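Putative periplasmic protein (Wolinella succinogenes, PDB 3KN3) probably serves as a periplasmic solute-binding protein of the tungstate ABC-transporter type, and has been seen with glutathione bound. Local coordinates at residues F107-I110 against E111-Q114. Sequence-based numbering, arbitrary orientation.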
ATOM      1  N   PHE A 107      19.370  -5.522  -3.085  1.00 20.42           N
ATOM      2  CA  PHE A 107      19.518  -5.645  -1.643  1.00 28.74           C
ATOM      3  C   PHE A 107      20.764  -6.443  -1.242  1.00 36.79           C
ATOM      4  O   PHE A 107      21.486  -6.043  -0.328  1.00 35.12           O
ATOM      5  CB  PHE A 107      18.261  -6.214  -0.985  1.00 20.20           C
ATOM      6  CG  PHE A 107      17.184  -5.194  -0.765  1.00 26.12           C
ATOM      7  CD1 PHE A 107      17.100  -4.071  -1.581  1.00 26.93           C
ATOM      8  CD2 PHE A 107      16.234  -5.371   0.231  1.00 23.77           C
ATOM      9  CE1 PHE A 107      16.109  -3.144  -1.397  1.00 27.08           C
ATOM     10  CE2 PHE A 107      15.216  -4.451   0.414  1.00 20.84           C
ATOM     11  CZ  PHE A 107      15.162  -3.324  -0.386  1.00 28.38           C
ATOM     12  N   LYS A 108      21.020  -7.554  -1.931  1.00 36.55           N
ATOM     13  CA  LYS A 108      22.266  -8.304  -1.740  1.00 33.48           C
ATOM     14  C   LYS A 108      23.475  -7.401  -1.929  1.00 30.56           C
ATOM     15  O   LYS A 108      24.443  -7.484  -1.178  1.00 34.83           O
ATOM     16  CB  LYS A 108      22.348  -9.480  -2.716  1.00 38.55           C
ATOM     17  CG  LYS A 108      21.930 -10.811  -2.112  1.00 47.58           C
ATOM     18  CD  LYS A 108      21.093 -11.657  -3.074  1.00 53.96           C
ATOM     19  CE  LYS A 108      20.522 -12.896  -2.374  1.00 59.68           C
ATOM     20  NZ  LYS A 108      19.283 -13.424  -3.034  1.00 64.12           N
ATOM     21  N   LEU A 109      23.411  -6.545  -2.946  1.00 25.58           N
ATOM     22  CA  LEU A 109      24.500  -5.639  -3.249  1.00 32.40           C
ATOM     23  C   LEU A 109      24.667  -4.614  -2.134  1.00 33.20           C
ATOM     24  O   LEU A 109      25.775  -4.292  -1.731  1.00 34.53           O
ATOM     25  CB  LEU A 109      24.243  -4.919  -4.575  1.00 32.16           C
ATOM     26  CG  LEU A 109      25.427  -4.074  -5.068  1.00 34.18           C
ATOM     27  CD1 LEU A 109      26.692  -4.928  -5.109  1.00 30.55           C
ATOM     28  CD2 LEU A 109      25.136  -3.450  -6.438  1.00 27.58           C
ATOM     29  N   ILE A 110      23.543  -4.095  -1.668  1.00 33.10           N
ATOM     30  CA  ILE A 110      23.504  -3.157  -0.566  1.00 32.20           C
ATOM     31  C   ILE A 110      24.192  -3.755   0.654  1.00 32.09           C
ATOM     32  O   ILE A 110      25.022  -3.111   1.290  1.00 22.82           O
ATOM     33  CB  ILE A 110      22.046  -2.773  -0.230  1.00 27.80           C
ATOM     34  CG1 ILE A 110      21.513  -1.788  -1.267  1.00 24.77           C
ATOM     35  CG2 ILE A 110      21.945  -2.166   1.142  1.00 14.61           C
ATOM     36  CD1 ILE A 110      20.003  -1.625  -1.247  1.00 23.69           C
ATOM     37  N   GLU A 111      23.866  -5.002   0.960  1.00 31.91           N
ATOM     38  CA  GLU A 111      24.515  -5.679   2.066  1.00 36.85           C
ATOM     39  C   GLU A 111      26.013  -5.849   1.829  1.00 38.42           C
ATOM     40  O   GLU A 111      26.835  -5.466   2.666  1.00 35.85           O
ATOM     41  CB  GLU A 111      23.872  -7.034   2.311  1.00 38.20           C
ATOM     42  CG  GLU A 111      24.359  -7.682   3.575  1.00 41.17           C
ATOM     43  CD  GLU A 111      23.740  -9.031   3.795  1.00 48.48           C
ATOM     44  OE1 GLU A 111      23.597  -9.772   2.797  1.00 54.52           O
ATOM     45  OE2 GLU A 111      23.398  -9.350   4.958  1.00 49.69           O
ATOM     46  N   LYS A 112      26.357  -6.430   0.685  1.00 36.08           N
ATOM     47  CA  LYS A 112      27.752  -6.653   0.313  1.00 38.46           C
ATOM     48  C   LYS A 112      28.589  -5.375   0.434  1.00 37.53           C
ATOM     49  O   LYS A 112      29.614  -5.355   1.113  1.00 35.92           O
ATOM     50  CB  LYS A 112      27.845  -7.252  -1.103  1.00 43.89           C
ATOM     51  CG  LYS A 112      29.267  -7.468  -1.628  1.00 53.16           C
ATOM     52  CD  LYS A 112      29.318  -8.578  -2.690  1.00 61.98           C
ATOM     53  CE  LYS A 112      29.679  -8.057  -4.083  1.00 66.34           C
ATOM     54  NZ  LYS A 112      31.144  -7.874  -4.285  1.00 64.53           N
ATOM     55  N   GLU A 113      28.146  -4.305  -0.212  1.00 35.38           N
ATOM     56  CA  GLU A 113      28.899  -3.058  -0.171  1.00 35.28           C
ATOM     57  C   GLU A 113      28.620  -2.252   1.093  1.00 31.39           C
ATOM     58  O   GLU A 113      29.247  -1.224   1.330  1.00 33.89           O
ATOM     59  CB  GLU A 113      28.624  -2.227  -1.425  1.00 37.71           C
ATOM     60  CG  GLU A 113      29.038  -2.934  -2.701  1.00 39.42           C
ATOM     61  CD  GLU A 113      28.933  -2.044  -3.910  1.00 51.22           C
ATOM     62  OE1 GLU A 113      28.470  -0.898  -3.752  1.00 60.89           O
ATOM     63  OE2 GLU A 113      29.311  -2.481  -5.016  1.00 52.74           O
ATOM     64  N   GLN A 114      27.686  -2.739   1.905  1.00 38.59           N
ATOM     65  CA  GLN A 114      27.261  -2.047   3.131  1.00 37.28           C
ATOM     66  C   GLN A 114      26.855  -0.598   2.883  1.00 29.67           C
ATOM     67  O   GLN A 114      27.398   0.304   3.506  1.00 29.81           O
ATOM     68  CB  GLN A 114      28.372  -2.088   4.192  1.00 42.03           C
ATOM     69  CG  GLN A 114      28.705  -3.481   4.707  1.00 45.76           C
ATOM     70  CD  GLN A 114      29.632  -3.456   5.912  1.00 55.92           C
ATOM     71  OE1 GLN A 114      29.207  -3.708   7.046  1.00 61.24           O
ATOM     72  NE2 GLN A 114      30.904  -3.145   5.675  1.00 57.33           N
TER
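The side chains of Leu109 and Glu113 leave helix 103-113 one turn apart and keep alongside each other. The methyl CD1 of Leu109 lies 3.6 Å from OE2 of Glu113 and 3.8 Å from its CD. Chi1 of -173° sets CG of Leu109 beside its carbonyl carbon, and chi2 of 53° then brings CD1 next to the glutamate. Glu113 reaches out in a straight chain, and its other oxygen, OE1, forms a salt bridge with Lys97. The backbone beneath is tied by a bond of 2.8 Å from Glu113 N to Leu109 O, almost straight at the hydrogen (175°). Glu111 lies on another side of the helix. Its N donates to Phe107 O at 2.9 Å, and its CB rests 3.6 Å from Lys108 O. From there the extended side chain leads to a salt bridge between OE2 and Lys140. Ile110 is buried: its CG2 sits 3.4 Å from Glu111 N, and its side chain also meets Phe98 and Trp147. Gln114 is the first residue past the helix: its phi turns positive, and its N donates to Glu111 O at 3.0 Å. Successive i to i+4 bonds closed by a Schellman motif mark this as the C-terminal end of an alpha-helix, here in one lobe of a periplasmic binding protein fold.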